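PDB 5CUK: ruler protein from Pseudomonas aeruginosa, which probably acts as the molecular ruler that senses needle length in type III secretion, this chain being its C-terminal substrate-specificity switch domain. Local coordinates for residues A[58-63]-A[92-97]; A[33-38]-A[51-56]; A[12-17]-A[78-83]. One frame throughout, in Å; residues are numbered along the deposited sequence.

Contact 1 of 3, residues A[58-63]-A[92-97]; sequences QLQIEI and PVQLTF
Q94 and I61 bury the most surface here, on opposite faces of a pair of parallel strands, with I63 next. Q94 lies with Q60, E62 and T96 on the more exposed face. Its CG is anti to its own carbonyl carbon (chi1 -51°), and the chain runs on extended until the amide reaches the start of the neighbouring strand, where NE2 packs 3.4 Å from Q58 CB. The amides of Q94 and Q58 are steeply inclined, their planes 75° apart, so they do not stack. A water accepts from Q60 NE2 and donates weakly to Q94 OE1, bridging the two side chains above the strands. Further along, T96 OG1 comes within 3.3 Å of E62 CB.

I61 works on the other face. Its CD1 packs against V93 CG1 at 4.1 Å, while the CG2 branch meets L95 CD1 at 4.3 Å, so one isoleucine bridges two residues of 93-97. I63 lies beside F97, both side chains pointing the same way, with I63 CB 4.0 Å from F97 CD1. Helix 77-87 covers L95 through L80 and L84, and helix 67-75 covers F97.

Five backbone bonds join the strands, the shortest from I61 N to Q94 O at 2.8 Å. Within these residues, 59, 61 and 63 make the bonds of the first strand to the second; the N-H of Q60 and E62 belongs to strand 46-54. Two parallel strands joined through helices 67-75 and 77-87, which pack on their apolar face, form a beta-alpha-beta crossover within the FliK-type C-terminal domain.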
loop_
_atom_site.group_PDB
_atom_site.type_symbol
_atom_site.label_atom_id
_atom_site.label_comp_id
_atom_site.label_asym_id
_atom_site.label_seq_id
_atom_site.Cartn_x
_atom_site.Cartn_y
_atom_site.Cartn_z
ATOM N N GLN A 58 15.292 0.332 2.841
ATOM C CA GLN A 58 14.009 0.044 2.155
ATOM C C GLN A 58 12.757 0.516 2.887
ATOM O O GLN A 58 12.747 0.663 4.111
ATOM C CB GLN A 58 13.853 -1.461 1.906
ATOM C CG GLN A 58 13.386 -2.288 3.122
ATOM C CD GLN A 58 14.442 -2.388 4.221
ATOM O OE1 GLN A 58 15.558 -2.873 4.001
ATOM N NE2 GLN A 58 14.086 -1.937 5.411
ATOM N N LEU A 59 11.687 0.739 2.131
ATOM C CA LEU A 59 10.406 1.025 2.725
ATOM C C LEU A 59 9.454 -0.073 2.340
ATOM O O LEU A 59 9.200 -0.288 1.154
ATOM C CB LEU A 59 9.873 2.369 2.285
ATOM C CG LEU A 59 8.420 2.581 2.746
ATOM C CD1 LEU A 59 8.387 3.071 4.192
ATOM C CD2 LEU A 59 7.659 3.532 1.826
ATOM N N GLN A 60 8.955 -0.781 3.353
ATOM C CA GLN A 60 8.065 -1.925 3.174
ATOM C C GLN A 60 6.612 -1.526 3.267
ATOM O O GLN A 60 6.221 -0.842 4.207
ATOM C CB GLN A 60 8.363 -2.994 4.218
ATOM C CG GLN A 60 9.617 -3.766 3.925
ATOM C CD GLN A 60 9.982 -4.691 5.049
ATOM O OE1 GLN A 60 10.184 -4.257 6.171
ATOM N NE2 GLN A 60 10.015 -5.978 4.769
ATOM N N ILE A 61 5.814 -1.970 2.290
ATOM C CA ILE A 61 4.367 -1.684 2.231
ATOM C C ILE A 61 3.643 -3.003 2.070
ATOM O O ILE A 61 3.928 -3.772 1.148
ATOM C CB ILE A 61 4.003 -0.734 1.071
ATOM C CG1 ILE A 61 4.748 0.583 1.235
ATOM C CG2 ILE A 61 2.459 -0.495 0.969
ATOM C CD1 ILE A 61 4.813 1.405 0.008
ATOM N N GLU A 62 2.735 -3.276 2.993
ATOM C CA GLU A 62 1.907 -4.468 2.942
ATOM C C GLU A 62 0.416 -4.108 2.935
ATOM O O GLU A 62 -0.048 -3.302 3.741
ATOM C CB GLU A 62 2.231 -5.373 4.115
ATOM C CG GLU A 62 1.455 -6.665 4.146
ATOM C CD GLU A 62 1.654 -7.359 5.468
ATOM O OE1 GLU A 62 2.513 -8.265 5.543
ATOM O OE2 GLU A 62 0.968 -6.977 6.449
ATOM N N ILE A 63 -0.307 -4.671 1.965
ATOM C CA ILE A 63 -1.737 -4.481 1.852
ATOM C C ILE A 63 -2.433 -5.786 2.216
ATOM O O ILE A 63 -2.093 -6.848 1.698
ATOM C CB ILE A 63 -2.186 -4.078 0.429
ATOM C CG1 ILE A 63 -1.241 -3.043 -0.193
ATOM C CG2 ILE A 63 -3.608 -3.611 0.464
ATOM C CD1 ILE A 63 -1.086 -1.771 0.636
ATOM N N PRO A 92 14.211 2.150 -2.136
ATOM C CA PRO A 92 13.510 1.039 -2.777
ATOM C C PRO A 92 12.251 0.672 -2.002
ATOM O O PRO A 92 12.269 0.620 -0.766
ATOM C CB PRO A 92 14.535 -0.097 -2.728
ATOM C CG PRO A 92 15.836 0.591 -2.769
ATOM C CD PRO A 92 15.637 1.840 -1.933
ATOM N N VAL A 93 11.156 0.444 -2.727
ATOM C CA VAL A 93 9.904 0.029 -2.114
ATOM C C VAL A 93 9.793 -1.496 -2.190
ATOM O O VAL A 93 10.146 -2.089 -3.190
ATOM C CB VAL A 93 8.675 0.701 -2.803
ATOM C CG1 VAL A 93 7.435 -0.192 -2.707
ATOM C CG2 VAL A 93 8.421 2.095 -2.204
ATOM N N GLN A 94 9.322 -2.129 -1.128
ATOM C CA GLN A 94 9.055 -3.548 -1.163
ATOM C C GLN A 94 7.583 -3.746 -0.849
ATOM O O GLN A 94 7.114 -3.388 0.235
ATOM C CB GLN A 94 9.946 -4.297 -0.191
ATOM C CG GLN A 94 11.432 -3.923 -0.369
ATOM C CD GLN A 94 12.401 -4.837 0.396
ATOM O OE1 GLN A 94 11.991 -5.839 0.998
ATOM N NE2 GLN A 94 13.692 -4.503 0.346
ATOM N N LEU A 95 6.865 -4.289 -1.831
ATOM C CA LEU A 95 5.415 -4.451 -1.798
ATOM C C LEU A 95 5.026 -5.882 -1.521
ATOM O O LEU A 95 5.488 -6.786 -2.190
ATOM C CB LEU A 95 4.796 -4.016 -3.130
ATOM C CG LEU A 95 3.293 -4.254 -3.241
ATOM C CD1 LEU A 95 2.557 -3.384 -2.243
ATOM C CD2 LEU A 95 2.782 -4.010 -4.667
ATOM N N THR A 96 4.188 -6.088 -0.518
ATOM C CA THR A 96 3.691 -7.414 -0.213
ATOM C C THR A 96 2.167 -7.404 0.064
ATOM O O THR A 96 1.589 -6.352 0.391
ATOM C CB THR A 96 4.414 -8.002 0.998
ATOM O OG1 THR A 96 4.240 -7.116 2.101
ATOM C CG2 THR A 96 5.911 -8.144 0.727
ATOM N N PHE A 97 1.540 -8.579 -0.059
ATOM C CA PHE A 97 0.105 -8.751 0.183
ATOM C C PHE A 97 -0.191 -9.784 1.270
ATOM O O PHE A 97 0.529 -10.762 1.435
ATOM C CB PHE A 97 -0.598 -9.130 -1.115
ATOM C CG PHE A 97 -0.396 -8.139 -2.194
ATOM C CD1 PHE A 97 -0.987 -6.892 -2.117
ATOM C CD2 PHE A 97 0.420 -8.425 -3.274
ATOM C CE1 PHE A 97 -0.773 -5.939 -3.100
ATOM C CE2 PHE A 97 0.634 -7.478 -4.260
ATOM C CZ PHE A 97 0.035 -6.234 -4.171
HETATM O O HOH W 1 8.901 -6.891 2.234
#

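Contact 2 of 3, residues A[33-38]-A[51-56]; sequences SHAARL and QVLHGH
R37 and Q51 form a non-hydrogen-bonded pair of two antiparallel strands, and their side chains meet above it. Q51 CG is anti to its backbone N, and a bend at chi2 (84°) swings CD over toward the partner strand. OE1 then receives R37 NH1 at 2.7 Å. The amide oxygen sits at the guanidinium edge, almost in its plane, and the two flat groups are only 27° apart; the bond is somewhat bent, 151° at the hydrogen. R37 curls round this oxygen, with CB and CD also close to it, and its NE makes a salt bridge with E49.

The other end of the Q51 amide turns back on its own strand. NE2 donates nearly straight to V52 O at 3.3 Å, from above the carbonyl plane, while A36 N reaches the same oxygen from the opposite face. Thus V52 O takes two donors, and the Q51 amide is held at both ends.

Beyond Q51 on this face, L53 CD1 rests on A35 CB at 3.6 Å. A36 and V52 point the other way, toward helix 11-29, where V27 and A28 lie against them. At the strand ends, H54 N bonds to H34 O at 2.8 Å.

The outer face therefore mixes the apolar contact of A35 and L53 with a polar chain of E49, R37 and Q51. R37 splits its N-H groups, NE to the E49 carboxylate and NH1 to the Q51 amide oxygen. The second is a short bond from a charged donor to a neutral oxygen, and together the two probably fix the rotation of the guanidinium.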
loop_
_atom_site.group_PDB
_atom_site.type_symbol
_atom_site.label_atom_id
_atom_site.label_comp_id
_atom_site.label_asym_id
_atom_site.label_seq_id
_atom_site.Cartn_x
_atom_site.Cartn_y
_atom_site.Cartn_z
ATOM N N SER A 33 7.912 3.935 16.152
ATOM C CA SER A 33 7.891 2.568 15.656
ATOM C C SER A 33 8.414 2.516 14.220
ATOM O O SER A 33 8.700 1.429 13.712
ATOM C CB SER A 33 6.479 1.991 15.746
ATOM O OG SER A 33 5.587 2.812 15.012
ATOM N N HIS A 34 8.559 3.687 13.583
ATOM C CA HIS A 34 8.929 3.766 12.169
ATOM C C HIS A 34 7.863 3.037 11.331
ATOM O O HIS A 34 8.141 2.532 10.246
ATOM C CB HIS A 34 10.304 3.138 11.898
ATOM C CG HIS A 34 11.381 3.608 12.821
ATOM N ND1 HIS A 34 11.875 4.900 12.796
ATOM C CD2 HIS A 34 12.057 2.968 13.806
ATOM C CE1 HIS A 34 12.803 5.031 13.723
ATOM N NE2 HIS A 34 12.937 3.873 14.350
ATOM N N ALA A 35 6.649 2.971 11.849
ATOM C CA ALA A 35 5.635 2.188 11.194
ATOM C C ALA A 35 4.300 2.877 11.385
ATOM O O ALA A 35 4.098 3.599 12.388
ATOM C CB ALA A 35 5.629 0.774 11.742
ATOM N N ALA A 36 3.418 2.714 10.395
ATOM C CA ALA A 36 2.077 3.256 10.468
ATOM C C ALA A 36 1.102 2.308 9.750
ATOM O O ALA A 36 1.491 1.541 8.863
ATOM C CB ALA A 36 2.036 4.628 9.869
ATOM N N ARG A 37 -0.158 2.370 10.143
ATOM C CA ARG A 37 -1.153 1.500 9.580
ATOM C C ARG A 37 -2.503 2.161 9.697
ATOM O O ARG A 37 -2.704 3.013 10.556
ATOM C CB ARG A 37 -1.150 0.135 10.270
ATOM C CG ARG A 37 -1.881 0.104 11.583
ATOM C CD ARG A 37 -1.738 -1.252 12.274
ATOM N NE ARG A 37 -2.803 -2.204 11.926
ATOM C CZ ARG A 37 -2.669 -3.216 11.063
ATOM N NH1 ARG A 37 -1.507 -3.417 10.439
ATOM N NH2 ARG A 37 -3.691 -4.038 10.830
ATOM N N LEU A 38 -3.415 1.781 8.802
ATOM C CA LEU A 38 -4.759 2.334 8.771
ATOM C C LEU A 38 -5.672 1.365 8.025
ATOM O O LEU A 38 -5.228 0.672 7.103
ATOM C CB LEU A 38 -4.758 3.705 8.090
ATOM C CG LEU A 38 -5.962 4.629 8.286
ATOM C CD1 LEU A 38 -5.871 5.351 9.616
ATOM C CD2 LEU A 38 -6.104 5.626 7.134
ATOM N N GLN A 51 -0.218 -1.245 5.821
ATOM C CA GLN A 51 0.858 -1.168 6.810
ATOM C C GLN A 51 2.141 -0.769 6.108
ATOM O O GLN A 51 2.440 -1.295 5.033
ATOM C CB GLN A 51 1.040 -2.516 7.542
ATOM C CG GLN A 51 2.247 -2.566 8.508
ATOM C CD GLN A 51 1.907 -1.981 9.875
ATOM O OE1 GLN A 51 0.995 -2.450 10.550
ATOM N NE2 GLN A 51 2.617 -0.934 10.265
ATOM N N VAL A 52 2.885 0.180 6.676
ATOM C CA VAL A 52 4.171 0.496 6.113
ATOM C C VAL A 52 5.196 0.391 7.245
ATOM O O VAL A 52 4.862 0.532 8.421
ATOM C CB VAL A 52 4.255 1.904 5.452
ATOM C CG1 VAL A 52 2.960 2.286 4.764
ATOM C CG2 VAL A 52 4.649 2.954 6.441
ATOM N N LEU A 53 6.420 0.058 6.878
ATOM C CA LEU A 53 7.510 -0.049 7.829
ATOM C C LEU A 53 8.697 0.558 7.157
ATOM O O LEU A 53 9.169 0.121 6.111
ATOM C CB LEU A 53 7.821 -1.477 8.249
ATOM C CG LEU A 53 8.986 -1.579 9.232
ATOM C CD1 LEU A 53 8.580 -0.890 10.530
ATOM C CD2 LEU A 53 9.374 -3.015 9.465
ATOM N N HIS A 54 9.156 1.607 7.795
ATOM C CA HIS A 54 10.222 2.413 7.312
ATOM C C HIS A 54 11.545 1.940 7.897
ATOM O O HIS A 54 11.822 2.193 9.053
ATOM C CB HIS A 54 9.899 3.841 7.692
ATOM C CG HIS A 54 10.995 4.802 7.411
ATOM N ND1 HIS A 54 11.242 5.896 8.204
ATOM C CD2 HIS A 54 11.915 4.821 6.420
ATOM C CE1 HIS A 54 12.262 6.578 7.695
ATOM N NE2 HIS A 54 12.684 5.944 6.616
ATOM N N GLY A 55 12.339 1.246 7.089
ATOM C CA GLY A 55 13.617 0.669 7.508
ATOM C C GLY A 55 14.756 1.396 6.767
ATOM O O GLY A 55 14.473 2.345 6.003
ATOM N N HIS A 56 16.018 1.041 6.984
ATOM C CA HIS A 56 17.029 1.925 6.447
ATOM C C HIS A 56 17.341 1.718 4.964
ATOM O O HIS A 56 17.372 2.692 4.187
ATOM C CB HIS A 56 18.308 1.848 7.276
ATOM C CG HIS A 56 18.103 2.220 8.710
ATOM N ND1 HIS A 56 18.548 3.426 9.250
ATOM C CD2 HIS A 56 17.499 1.569 9.732
ATOM C CE1 HIS A 56 18.220 3.486 10.518
ATOM N NE2 HIS A 56 17.582 2.365 10.846
#

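Contact 3 of 3, residues A[12-17]-A[78-83]; sequences ADLARL and GELLER
L14 reaches from helix 11-29 into the side chains of E79, L80 and R83, and it buries more surface than any other residue of this contact. Its CG is anti to the backbone N (chi1 177°), and beyond it the two methyls take different neighbours. CD1 faces the inner, apolar part, where it packs 3.8 Å from L80 CD1; the two leucines slide past each other in opposite directions. One turn later L17 crosses L80 at about a right angle, its CD2 lying 4.1 Å from L80 CD2. L80 thus uses one methyl for each leucine of the first helix, and it also rests against L95 of strand 93-99. This leucine trio is the tightly packed part, buried and entirely apolar.

The other side of L14 looks toward the polar, more open edge. Its CD2 meets the extended E79 tip to tip, 3.3 Å from OE1. The glutamate's other oxygen, OE2, takes a weak hydrogen bond from L9 N in the segment leading into helix 11-29, so the carboxylate spans from its own helix to the start of the other. R83 is an exposed residue whose chain bends at chi2 and chi3; its NH1 passes L14 CD2 at 4.1 Å, a looser van der Waals contact.

No hydrogen bond links the two segments. Their axes come no closer than 11.7 Å, too far for backbones to touch, and they cross at -35°, so long side chains bridge the gap. Here two helices lie side by side on one face of a mixed sheet, and their leucines close the core of an alpha+beta domain.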
loop_
_atom_site.group_PDB
_atom_site.type_symbol
_atom_site.label_atom_id
_atom_site.label_comp_id
_atom_site.label_asym_id
_atom_site.label_seq_id
_atom_site.Cartn_x
_atom_site.Cartn_y
_atom_site.Cartn_z
ATOM N N ALA A 12 -10.401 4.460 -9.352
ATOM C CA ALA A 12 -10.837 5.068 -8.097
ATOM C C ALA A 12 -10.245 4.327 -6.911
ATOM O O ALA A 12 -10.061 4.907 -5.841
ATOM C CB ALA A 12 -12.349 5.088 -8.016
ATOM N N ASP A 13 -9.927 3.052 -7.118
ATOM C CA ASP A 13 -9.301 2.232 -6.088
ATOM C C ASP A 13 -7.793 2.495 -5.998
ATOM O O ASP A 13 -7.264 2.697 -4.899
ATOM C CB ASP A 13 -9.585 0.745 -6.343
ATOM C CG ASP A 13 -11.084 0.404 -6.190
ATOM O OD1 ASP A 13 -11.463 -0.306 -5.237
ATOM O OD2 ASP A 13 -11.897 0.915 -6.982
ATOM N N LEU A 14 -7.117 2.492 -7.148
ATOM C CA LEU A 14 -5.724 2.919 -7.221
ATOM C C LEU A 14 -5.559 4.264 -6.557
ATOM O O LEU A 14 -4.732 4.429 -5.663
ATOM C CB LEU A 14 -5.251 3.001 -8.666
ATOM C CG LEU A 14 -3.836 3.504 -8.867
ATOM C CD1 LEU A 14 -2.902 2.617 -8.099
ATOM C CD2 LEU A 14 -3.476 3.487 -10.341
ATOM N N ALA A 15 -6.377 5.225 -6.973
ATOM C CA ALA A 15 -6.303 6.565 -6.403
ATOM C C ALA A 15 -6.385 6.555 -4.863
ATOM O O ALA A 15 -5.537 7.146 -4.198
ATOM C CB ALA A 15 -7.401 7.446 -6.999
ATOM N N ARG A 16 -7.371 5.878 -4.291
ATOM C CA ARG A 16 -7.595 5.964 -2.854
ATOM C C ARG A 16 -6.457 5.249 -2.137
ATOM O O ARG A 16 -5.934 5.731 -1.136
ATOM C CB ARG A 16 -8.956 5.383 -2.471
ATOM C CG ARG A 16 -9.221 5.327 -0.953
ATOM C CD ARG A 16 -9.689 6.661 -0.321
ATOM N NE ARG A 16 -9.450 6.679 1.136
ATOM C CZ ARG A 16 -8.434 7.315 1.727
ATOM N NH1 ARG A 16 -7.576 8.016 1.003
ATOM N NH2 ARG A 16 -8.267 7.264 3.048
ATOM N N LEU A 17 -6.041 4.132 -2.708
ATOM C CA LEU A 17 -4.944 3.364 -2.187
ATOM C C LEU A 17 -3.647 4.181 -2.128
ATOM O O LEU A 17 -2.957 4.200 -1.092
ATOM C CB LEU A 17 -4.754 2.113 -3.031
ATOM C CG LEU A 17 -3.866 1.035 -2.456
ATOM C CD1 LEU A 17 -4.042 0.928 -0.954
ATOM C CD2 LEU A 17 -4.205 -0.252 -3.108
ATOM N N GLY A 78 2.409 -5.424 -10.545
ATOM C CA GLY A 78 3.349 -4.615 -11.308
ATOM C C GLY A 78 3.020 -3.125 -11.389
ATOM O O GLY A 78 3.895 -2.260 -11.176
ATOM N N GLU A 79 1.767 -2.806 -11.710
ATOM C CA GLU A 79 1.327 -1.401 -11.738
ATOM C C GLU A 79 1.387 -0.776 -10.340
ATOM O O GLU A 79 1.680 0.410 -10.166
ATOM C CB GLU A 79 -0.108 -1.273 -12.291
ATOM C CG GLU A 79 -0.731 0.133 -12.106
ATOM C CD GLU A 79 -2.275 0.186 -12.267
ATOM O OE1 GLU A 79 -2.782 1.251 -12.674
ATOM O OE2 GLU A 79 -2.989 -0.811 -11.984
ATOM N N LEU A 80 1.058 -1.571 -9.340
ATOM C CA LEU A 80 0.957 -1.010 -8.015
ATOM C C LEU A 80 2.374 -0.663 -7.472
ATOM O O LEU A 80 2.615 0.477 -7.079
ATOM C CB LEU A 80 0.206 -1.969 -7.092
ATOM C CG LEU A 80 -0.163 -1.237 -5.808
ATOM C CD1 LEU A 80 -0.908 0.049 -6.148
ATOM C CD2 LEU A 80 -0.978 -2.137 -4.890
ATOM N N LEU A 81 3.295 -1.632 -7.489
ATOM C CA LEU A 81 4.699 -1.404 -7.144
ATOM C C LEU A 81 5.235 -0.123 -7.765
ATOM O O LEU A 81 5.859 0.727 -7.118
ATOM C CB LEU A 81 5.541 -2.589 -7.615
ATOM C CG LEU A 81 7.053 -2.452 -7.379
ATOM C CD1 LEU A 81 7.333 -2.130 -5.943
ATOM C CD2 LEU A 81 7.821 -3.712 -7.768
ATOM N N GLU A 82 4.946 0.023 -9.043
ATOM C CA GLU A 82 5.567 1.033 -9.857
ATOM C C GLU A 82 5.090 2.423 -9.504
ATOM O O GLU A 82 5.872 3.365 -9.516
ATOM C CB GLU A 82 5.296 0.722 -11.315
ATOM C CG GLU A 82 5.400 1.898 -12.246
ATOM C CD GLU A 82 5.110 1.478 -13.677
ATOM O OE1 GLU A 82 4.439 0.431 -13.867
ATOM O OE2 GLU A 82 5.560 2.199 -14.599
ATOM N N ARG A 83 3.811 2.545 -9.177
ATOM C CA ARG A 83 3.258 3.814 -8.727
ATOM C C ARG A 83 3.626 4.127 -7.285
ATOM O O ARG A 83 3.723 5.276 -6.898
ATOM C CB ARG A 83 1.733 3.796 -8.844
ATOM C CG ARG A 83 1.236 3.450 -10.248
ATOM C CD ARG A 83 1.621 4.587 -11.190
ATOM N NE ARG A 83 1.096 5.879 -10.731
ATOM C CZ ARG A 83 0.000 6.438 -11.243
ATOM N NH1 ARG A 83 -0.637 5.809 -12.226
ATOM N NH2 ARG A 83 -0.442 7.620 -10.796
#

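How the contacts relate
Contacts 1 and 2 belong to one mixed sheet and meet where strands 46-54 and 59-65 pair, Q60 and E62 probably bonding to L53 and Q51. Contact 1 is parallel and contact 2 antiparallel; each has a helix-covered apolar face, with a mainly polar outer one in contact 1 and a mixed one in contact 2, where alone a charged arginine reaches across. Contact 3 has no backbone pairing: it joins two helices by side chains alone and continues into contact 1, where L80 and L81 pack on L95 and V93. Contacts 2 and 3 do not touch and lie on opposite sides of the chain's centre, though helix 11-29 serves both. Contact 3 is the most buried of the three.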